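Local coordinates for LP1413 - SCCmec type IV-encoded DNA binding protein (Staphylococcus aureus, PDB 6BTC) that probably binds single-stranded DNA, as an unusual binding protein encoded by staphylococcal cassette chromosome elements, at residues A[62-67]-A[77-82]. Numbering follows the deposited sequence.
Sequences GLPFKI and YQKIGI
K79 reaches across to P64 and F65 where the two strands of an antiparallel beta hairpin come to their open end, away from the turn. Strand 74-79 is the middle one, next to 27-28, consistent with the wing hairpin of a winged-helix domain. Three bonds join the backbones: K66 and Q78 form the hydrogen-bonded pair, each N to the other's O, and beyond them I80 N gives its hydrogen to P64 O at 3.0 Å, from above the carbonyl plane (54° out of it). P64 is the centre of an inverse gamma turn leading into the strand.

From its root outward, K79 first runs CB and CG past P64 O; chi2 of 83° then turns K79 CD in to 3.5 Å from P64 O. K79 CD also lies 3.7 Å from F65 CE1. K79 CE is 3.8 Å from P64 CG, and K79 NZ hydrogen-bonds to F20 O and Q22 O, where helix 6-21 ends. P64 CG sits over one face of the F65 ring, toward its rim; F20 meets that ring edge-to-face. On the same side of the sheet, I67 CG1 lies beside Y77, whose ring packs on helix 43-59.

The other side carries K66 and Q78, side by side and pointing the same way. Q78 NE2 hydrogen-bonds to G25 O. K66, extended beyond CG, crosses I80 at about a right angle, K66 CE 3.8 Å from I80 CG2 and 3.4 Å from Q78 OE1.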
ATOM      1  N   GLY A  62       2.113  14.654  -2.119  1.00 40.53           N
ATOM      2  CA  GLY A  62       3.018  14.476  -3.228  1.00 44.06           C
ATOM      3  C   GLY A  62       3.235  13.046  -3.656  1.00 31.39           C
ATOM      4  O   GLY A  62       4.140  12.795  -4.455  1.00 38.60           O
ATOM      5  N   LEU A  63       2.452  12.106  -3.148  1.00 32.25           N
ATOM      6  CA  LEU A  63       2.589  10.723  -3.583  1.00 32.66           C
ATOM      7  C   LEU A  63       1.869  10.513  -4.912  1.00 28.74           C
ATOM      8  O   LEU A  63       0.823  11.112  -5.158  1.00 28.78           O
ATOM      9  CB  LEU A  63       2.010   9.761  -2.548  1.00 27.63           C
ATOM     10  CG  LEU A  63       2.709   9.676  -1.189  1.00 32.00           C
ATOM     11  CD1 LEU A  63       2.018   8.618  -0.346  1.00 35.07           C
ATOM     12  CD2 LEU A  63       4.176   9.362  -1.344  1.00 31.12           C
ATOM     13  N   PRO A  64       2.391   9.650  -5.772  1.00 30.53           N
ATOM     14  CA  PRO A  64       1.790   9.452  -7.097  1.00 25.56           C
ATOM     15  C   PRO A  64       0.644   8.445  -7.073  1.00 26.14           C
ATOM     16  O   PRO A  64       0.640   7.463  -7.821  1.00 26.50           O
ATOM     17  CB  PRO A  64       2.977   8.945  -7.917  1.00 27.27           C
ATOM     18  CG  PRO A  64       3.764   8.146  -6.944  1.00 30.81           C
ATOM     19  CD  PRO A  64       3.627   8.858  -5.615  1.00 28.22           C
ATOM     20  N   PHE A  65      -0.342   8.703  -6.218  1.00 23.53           N
ATOM     21  CA  PHE A  65      -1.486   7.819  -6.057  1.00 22.61           C
ATOM     22  C   PHE A  65      -2.724   8.657  -5.800  1.00 21.81           C
ATOM     23  O   PHE A  65      -2.640   9.753  -5.260  1.00 29.16           O
ATOM     24  CB  PHE A  65      -1.325   6.835  -4.881  1.00 25.33           C
ATOM     25  CG  PHE A  65      -0.036   6.064  -4.887  1.00 19.91           C
ATOM     26  CD1 PHE A  65       0.130   4.972  -5.705  1.00 24.33           C
ATOM     27  CD2 PHE A  65       0.990   6.410  -4.035  1.00 29.66           C
ATOM     28  CE1 PHE A  65       1.321   4.239  -5.695  1.00 26.15           C
ATOM     29  CE2 PHE A  65       2.178   5.687  -4.016  1.00 30.34           C
ATOM     30  CZ  PHE A  65       2.338   4.596  -4.855  1.00 27.99           C
ATOM     31  N   LYS A  66      -3.878   8.119  -6.168  1.00 23.73           N
ATOM     32  CA  LYS A  66      -5.137   8.686  -5.734  1.00 25.89           C
ATOM     33  C   LYS A  66      -6.153   7.566  -5.587  1.00 29.94           C
ATOM     34  O   LYS A  66      -5.970   6.457  -6.099  1.00 27.23           O
ATOM     35  CB  LYS A  66      -5.637   9.753  -6.712  1.00 32.51           C
ATOM     36  CG  LYS A  66      -6.111   9.219  -8.038  1.00 38.55           C
ATOM     37  CD  LYS A  66      -6.372  10.358  -9.021  1.00 47.26           C
ATOM     38  CE  LYS A  66      -6.829   9.843 -10.388  1.00 48.32           C
ATOM     39  NZ  LYS A  66      -6.977  10.961 -11.382  1.00 54.36           N
ATOM     40  N   ILE A  67      -7.231   7.876  -4.881  1.00 30.21           N
ATOM     41  CA  ILE A  67      -8.335   6.950  -4.678  1.00 28.96           C
ATOM     42  C   ILE A  67      -9.339   7.162  -5.797  1.00 32.40           C
ATOM     43  O   ILE A  67      -9.700   8.306  -6.105  1.00 32.65           O
ATOM     44  CB  ILE A  67      -8.987   7.178  -3.301  1.00 35.12           C
ATOM     45  CG1 ILE A  67      -7.961   6.975  -2.188  1.00 36.37           C
ATOM     46  CG2 ILE A  67     -10.178   6.254  -3.108  1.00 31.59           C
ATOM     47  CD1 ILE A  67      -8.479   7.337  -0.807  1.00 41.57           C
ATOM     48  N   TYR A  77      -7.110   2.089  -5.413  1.00 25.11           N
ATOM     49  CA  TYR A  77      -6.140   3.128  -5.708  1.00 26.18           C
ATOM     50  C   TYR A  77      -5.734   3.089  -7.179  1.00 29.74           C
ATOM     51  O   TYR A  77      -5.963   2.107  -7.892  1.00 25.11           O
ATOM     52  CB  TYR A  77      -4.896   2.977  -4.832  1.00 30.12           C
ATOM     53  CG  TYR A  77      -5.192   2.950  -3.347  1.00 36.70           C
ATOM     54  CD1 TYR A  77      -5.422   4.123  -2.641  1.00 35.37           C
ATOM     55  CD2 TYR A  77      -5.225   1.748  -2.651  1.00 36.37           C
ATOM     56  CE1 TYR A  77      -5.684   4.099  -1.288  1.00 39.32           C
ATOM     57  CE2 TYR A  77      -5.489   1.715  -1.296  1.00 37.17           C
ATOM     58  CZ  TYR A  77      -5.717   2.890  -0.622  1.00 44.35           C
ATOM     59  OH  TYR A  77      -5.982   2.860   0.727  1.00 48.39           O
ATOM     60  N   GLN A  78      -5.129   4.186  -7.627  1.00 25.66           N
ATOM     61  CA  GLN A  78      -4.566   4.275  -8.962  1.00 25.51           C
ATOM     62  C   GLN A  78      -3.230   4.983  -8.882  1.00 24.57           C
ATOM     63  O   GLN A  78      -3.124   6.039  -8.250  1.00 27.13           O
ATOM     64  CB  GLN A  78      -5.495   5.027  -9.919  1.00 28.21           C
ATOM     65  CG  GLN A  78      -4.914   5.178 -11.317  1.00 26.92           C
ATOM     66  CD  GLN A  78      -5.892   5.802 -12.285  1.00 24.17           C
ATOM     67  OE1 GLN A  78      -6.545   6.801 -11.981  1.00 27.44           O
ATOM     68  NE2 GLN A  78      -6.012   5.205 -13.453  1.00 24.97           N
ATOM     69  N   LYS A  79      -2.208   4.363  -9.466  1.00 23.21           N
ATOM     70  CA  LYS A  79      -0.937   5.028  -9.702  1.00 25.03           C
ATOM     71  C   LYS A  79      -1.109   6.073 -10.805  1.00 31.66           C
ATOM     72  O   LYS A  79      -1.637   5.774 -11.880  1.00 28.38           O
ATOM     73  CB  LYS A  79       0.110   3.995 -10.093  1.00 23.48           C
ATOM     74  CG  LYS A  79       1.479   4.534 -10.437  1.00 27.79           C
ATOM     75  CD  LYS A  79       2.312   4.776  -9.204  1.00 27.03           C
ATOM     76  CE  LYS A  79       3.621   5.418  -9.568  1.00 24.26           C
ATOM     77  NZ  LYS A  79       4.459   4.525 -10.401  1.00 32.35           N
ATOM     78  N   ILE A  80      -0.679   7.302 -10.537  1.00 28.55           N
ATOM     79  CA  ILE A  80      -0.850   8.397 -11.478  1.00 31.46           C
ATOM     80  C   ILE A  80       0.520   8.925 -11.857  1.00 33.23           C
ATOM     81  O   ILE A  80       1.541   8.570 -11.271  1.00 31.96           O
ATOM     82  CB  ILE A  80      -1.739   9.529 -10.928  1.00 30.58           C
ATOM     83  CG1 ILE A  80      -1.073  10.213  -9.730  1.00 31.65           C
ATOM     84  CG2 ILE A  80      -3.099   8.974 -10.524  1.00 29.80           C
ATOM     85  CD1 ILE A  80      -1.800  11.465  -9.266  1.00 32.06           C
ATOM     86  N   GLY A  81       0.522   9.809 -12.835  1.00 35.04           N
ATOM     87  CA  GLY A  81       1.760  10.236 -13.428  1.00 33.96           C
ATOM     88  C   GLY A  81       2.509  11.224 -12.561  1.00 38.20           C
ATOM     89  O   GLY A  81       1.933  12.071 -11.875  1.00 38.47           O
ATOM     90  N   ILE A  82       3.829  11.128 -12.660  1.00 46.01           N
ATOM     91  CA  ILE A  82       4.738  11.784 -11.737  1.00 56.08           C
ATOM     92  C   ILE A  82       5.372  13.055 -12.310  1.00 57.10           C
ATOM     93  O   ILE A  82       5.773  13.937 -11.532  1.00 54.32           O
ATOM     94  CB  ILE A  82       5.814  10.754 -11.313  1.00 51.06           C
ATOM     95  CG1 ILE A  82       6.670  10.318 -12.500  1.00 45.25           C
ATOM     96  CG2 ILE A  82       5.132   9.491 -10.764  1.00 48.33           C
ATOM     97  CD1 ILE A  82       7.775   9.302 -12.150  1.00 44.08           C
TER